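Local coordinates for protein glucose-1-phosphate uridylyltransferase (Sphingomonas elodea, PDB 2UX8) that probably catalyses formation of UDP-glucose and diphosphate from UTP and glucose 1-phosphate, the latter bound in its active site, at residues 81-84 against 85-89; 146-150 against 151-155. All blocks are in the same frame, centred on the assembly; numbering follows the deposited sequence.

Overall arrangement
Following the chain from the N terminus, interaction 1 comes first, inside helix 82-89, whose flanks pack on other subunits of the tetramer; the centre of interaction 1 lies about 30 Å from that of the chain. Interaction 2 follows beyond the strands 108-112, 135-138 and 142-145, where the loop after strand 142-145 turns into helix 150-161. Both are local: the two segments adjoin directly, so neither contact closes a loop, and they stand in series, neither nested nor crossed. The nearest atoms of interactions 1 and 2 are about 23 Å apart. Interaction 1 starts a helix at the subunit interface, whereas interaction 2 starts one packed against strands 164-170 and 215-218, close to residues of the glucose 1-phosphate sites.

Interaction 1: 81-84 against 85-89; sequences AYEL and EATMA
Ala81 O receives the N-H of Glu85 at 2.9 Å, and this first i to i+4 bond opens helix 82-89 with Ala81 as its N-cap residue. It is almost perfectly straight (177° at the hydrogen). Ala86 N follows on Tyr82 O at 3.2 Å, more bent, and Met88 N on Leu84 O at 2.9 Å.

Between these rungs Glu83 O is gripped twice by one residue: Thr87 N donates at 2.8 Å, and Thr87 OG1 donates from above the carbonyl plane at 2.9 Å. The hydroxyl can reach back because OG1 stands beside the backbone N of Thr87 (chi1 -61°), which turns it toward the preceding turn. The Glu83 side chain, extended with CG anti to its N, crosses Thr87 obliquely, and its carboxylate leaves the helix to form a salt bridge from OE1 to Arg69 of the second subunit.

On the neighbouring flank the CD1 methyl of Leu84 rests 4.2 Å from CG of Met88, one turn on, and both side chains continue onto Leu29 of that same subunit. Beside the N-cap residue, CG of Glu85 lies 3.4 Å from Ala81 O. Tyr82 meets Glu83 of the third subunit.

The OG1 bond holds the Thr87 side chain in one rotation, while Glu83 O accepts from two donors. Thr87 is thus tied within the helix, its hydroxyl turned back to the carbonyl four residues earlier, whereas Leu84 and Met88 on one flank and the Glu83 carboxylate meet the second subunit, where the glutamate's charge is answered.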
loop_
_atom_site.group_PDB
_atom_site.type_symbol
_atom_site.label_atom_id
_atom_site.label_comp_id
_atom_site.label_asym_id
_atom_site.label_seq_id
_atom_site.Cartn_x
_atom_site.Cartn_y
_atom_site.Cartn_z
ATOM N N ALA C 81 1.463 4.531 14.610
ATOM C CA ALA C 81 0.137 4.486 14.012
ATOM C C ALA C 81 -0.464 5.841 14.355
ATOM O O ALA C 81 -1.276 5.977 15.277
ATOM C CB ALA C 81 -0.671 3.366 14.631
ATOM N N TYR C 82 -0.039 6.845 13.603
ATOM C CA TYR C 82 -0.456 8.214 13.826
ATOM C C TYR C 82 -1.913 8.488 14.195
ATOM O O TYR C 82 -2.185 8.974 15.291
ATOM C CB TYR C 82 -0.064 9.069 12.629
ATOM C CG TYR C 82 0.127 10.506 13.007
ATOM C CD1 TYR C 82 1.334 10.951 13.531
ATOM C CD2 TYR C 82 -0.924 11.413 12.909
ATOM C CE1 TYR C 82 1.490 12.269 13.958
ATOM C CE2 TYR C 82 -0.782 12.734 13.334
ATOM C CZ TYR C 82 0.427 13.155 13.856
ATOM O OH TYR C 82 0.574 14.455 14.281
ATOM N N GLU C 83 -2.852 8.188 13.305
ATOM C CA GLU C 83 -4.258 8.464 13.594
ATOM C C GLU C 83 -4.785 7.670 14.776
ATOM O O GLU C 83 -5.580 8.177 15.570
ATOM C CB GLU C 83 -5.129 8.202 12.365
ATOM C CG GLU C 83 -6.564 8.679 12.529
ATOM C CD GLU C 83 -7.380 8.513 11.269
ATOM O OE1 GLU C 83 -6.899 8.940 10.204
ATOM O OE2 GLU C 83 -8.501 7.964 11.336
ATOM N N LEU C 84 -4.339 6.425 14.895
ATOM C CA LEU C 84 -4.758 5.564 15.994
ATOM C C LEU C 84 -4.396 6.167 17.341
ATOM O O LEU C 84 -5.243 6.313 18.218
ATOM C CB LEU C 84 -4.078 4.210 15.881
ATOM C CG LEU C 84 -4.296 3.246 17.044
ATOM C CD1 LEU C 84 -5.779 2.920 17.206
ATOM C CD2 LEU C 84 -3.502 1.998 16.784
ATOM N N GLU C 85 -3.120 6.498 17.507
ATOM C CA GLU C 85 -2.644 7.087 18.755
ATOM C C GLU C 85 -3.386 8.380 19.072
ATOM O O GLU C 85 -3.596 8.715 20.242
ATOM C CB GLU C 85 -1.135 7.383 18.693
ATOM C CG GLU C 85 -0.259 6.155 18.488
ATOM C CD GLU C 85 1.191 6.371 18.898
ATOM O OE1 GLU C 85 1.529 7.495 19.337
ATOM O OE2 GLU C 85 1.990 5.408 18.778
ATOM N N ALA C 86 -3.774 9.112 18.029
ATOM C CA ALA C 86 -4.497 10.365 18.215
ATOM C C ALA C 86 -5.897 10.047 18.704
ATOM O O ALA C 86 -6.393 10.661 19.645
ATOM C CB ALA C 86 -4.562 11.135 16.915
ATOM N N THR C 87 -6.530 9.074 18.059
ATOM C CA THR C 87 -7.877 8.655 18.424
ATOM C C THR C 87 -7.939 8.200 19.877
ATOM O O THR C 87 -8.856 8.546 20.611
ATOM C CB THR C 87 -8.341 7.476 17.569
ATOM O OG1 THR C 87 -8.352 7.860 16.198
ATOM C CG2 THR C 87 -9.727 7.036 17.971
ATOM N N MET C 88 -6.969 7.396 20.281
ATOM C CA MET C 88 -6.930 6.890 21.643
ATOM C C MET C 88 -6.741 7.998 22.654
ATOM O O MET C 88 -7.379 8.005 23.705
ATOM C CB MET C 88 -5.808 5.876 21.795
ATOM C CG MET C 88 -6.076 4.579 21.081
ATOM S SD MET C 88 -4.758 3.420 21.369
ATOM C CE MET C 88 -5.353 2.615 22.866
ATOM N N ALA C 89 -5.845 8.925 22.343
ATOM C CA ALA C 89 -5.591 10.054 23.218
ATOM C C ALA C 89 -6.888 10.849 23.386
ATOM O O ALA C 89 -7.193 11.332 24.468
ATOM C CB ALA C 89 -4.506 10.931 22.621
#

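Interaction 2: 146-150 against 151-155; sequences GQPGC and LKQMV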
loop_
_atom_site.group_PDB
_atom_site.type_symbol
_atom_site.label_atom_id
_atom_site.label_comp_id
_atom_site.label_asym_id
_atom_site.label_seq_id
_atom_site.Cartn_x
_atom_site.Cartn_y
_atom_site.Cartn_z
ATOM N N GLY C 146 6.659 -19.921 26.492
ATOM C CA GLY C 146 7.397 -20.234 27.702
ATOM C C GLY C 146 8.232 -19.071 28.198
ATOM O O GLY C 146 8.400 -18.084 27.484
ATOM N N GLN C 147 8.727 -19.158 29.430
ATOM C CA GLN C 147 9.569 -18.097 29.976
ATOM C C GLN C 147 10.827 -18.746 30.510
ATOM O O GLN C 147 10.751 -19.719 31.244
ATOM C CB GLN C 147 8.901 -17.346 31.129
ATOM C CG GLN C 147 7.409 -17.534 31.299
ATOM C CD GLN C 147 6.811 -16.496 32.245
ATOM O OE1 GLN C 147 7.315 -16.277 33.353
ATOM N NE2 GLN C 147 5.731 -15.851 31.809
ATOM N N PRO C 148 12.004 -18.233 30.126
ATOM C CA PRO C 148 12.165 -17.095 29.219
ATOM C C PRO C 148 11.794 -17.529 27.817
ATOM O O PRO C 148 11.467 -18.690 27.589
ATOM C CB PRO C 148 13.655 -16.779 29.315
ATOM C CG PRO C 148 14.044 -17.298 30.644
ATOM C CD PRO C 148 13.301 -18.605 30.705
ATOM N N GLY C 149 11.854 -16.594 26.878
ATOM C CA GLY C 149 11.539 -16.919 25.504
ATOM C C GLY C 149 12.631 -17.803 24.953
ATOM O O GLY C 149 13.762 -17.777 25.430
ATOM N N CYS C 150 12.296 -18.594 23.949
ATOM C CA CYS C 150 13.255 -19.485 23.333
ATOM C C CYS C 150 14.596 -18.836 22.989
ATOM O O CYS C 150 15.652 -19.379 23.304
ATOM C CB CYS C 150 12.647 -20.092 22.081
ATOM S SG CYS C 150 13.559 -21.494 21.438
ATOM N N LEU C 151 14.570 -17.672 22.359
ATOM C CA LEU C 151 15.826 -17.030 21.988
ATOM C C LEU C 151 16.686 -16.659 23.190
ATOM O O LEU C 151 17.915 -16.759 23.132
ATOM C CB LEU C 151 15.549 -15.801 21.122
ATOM C CG LEU C 151 16.370 -15.630 19.835
ATOM C CD1 LEU C 151 17.498 -14.642 20.061
ATOM C CD2 LEU C 151 16.883 -16.984 19.347
ATOM N N LYS C 152 16.050 -16.232 24.278
ATOM C CA LYS C 152 16.797 -15.873 25.475
ATOM C C LYS C 152 17.465 -17.120 26.054
ATOM O O LYS C 152 18.636 -17.082 26.411
ATOM C CB LYS C 152 15.887 -15.233 26.525
ATOM C CG LYS C 152 16.630 -14.839 27.800
ATOM C CD LYS C 152 17.753 -13.853 27.487
ATOM C CE LYS C 152 18.811 -13.793 28.582
ATOM N NZ LYS C 152 18.257 -13.393 29.895
ATOM N N GLN C 153 16.730 -18.224 26.139
ATOM C CA GLN C 153 17.306 -19.460 26.652
ATOM C C GLN C 153 18.497 -19.840 25.789
ATOM O O GLN C 153 19.534 -20.274 26.291
ATOM C CB GLN C 153 16.279 -20.589 26.624
ATOM C CG GLN C 153 15.044 -20.298 27.455
ATOM C CD GLN C 153 14.094 -21.473 27.555
ATOM O OE1 GLN C 153 12.950 -21.319 27.971
ATOM N NE2 GLN C 153 14.563 -22.654 27.183
ATOM N N MET C 154 18.352 -19.650 24.485
ATOM C CA MET C 154 19.410 -19.982 23.544
ATOM C C MET C 154 20.632 -19.097 23.667
ATOM O O MET C 154 21.769 -19.583 23.594
ATOM C CB MET C 154 18.884 -19.921 22.114
ATOM C CG MET C 154 18.192 -21.195 21.689
ATOM S SD MET C 154 17.602 -21.130 20.011
ATOM C CE MET C 154 19.080 -21.426 19.100
ATOM N N VAL C 155 20.405 -17.801 23.847
ATOM C CA VAL C 155 21.515 -16.867 23.978
ATOM C C VAL C 155 22.265 -17.169 25.286
ATOM O O VAL C 155 23.487 -17.021 25.370
ATOM C CB VAL C 155 21.015 -15.394 23.950
ATOM C CG1 VAL C 155 20.225 -15.091 25.184
ATOM C CG2 VAL C 155 22.180 -14.451 23.841
#
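The N terminus of helix 150-161, in the nucleotidyltransferase domain of GT-A type, begins here at Gly149, the N-cap residue, whose O takes the N-H of Gln153 at 3.1 Å. That bond is nearly straight (168°); the next rung, Met154 N to Cys150 O, is 3.0 Å long and a little more bent. Helix 47-57 secures the same end from outside, Glu57 OE1 accepting from Gly149 N and Glu54 OE2 from Leu151 N.

Pro148, reached through a cis peptide bond, lies against the first turn. Its CB meets CG of Lys152 at 3.9 Å, an apolar touch made by the lysine stem while the charged end leads away. Gln153 crosses the proline ring at about a right angle. With CG beside its own backbone N (chi1 -60°), it leans back over the N-cap, CG coming 3.5 Å from Gly149 O and the amide end lying near Pro148 O, its orientation doubtful. Cut back to an alanine here, the side chain would lose the stem that crosses Pro148, which is likely to open a gap beside the ring.

The buried flank faces strands 164-170 and 215-218, Cys150 touching Cys167 and Arg215 and Met154 touching Leu165 and Ile217, with the Met154 side chain about 6 Å from that of Tyr216 of a glucose 1-phosphate site. On this flank the two sulfurs, Cys150 SG and Met154 SD, sit 4.3 Å apart.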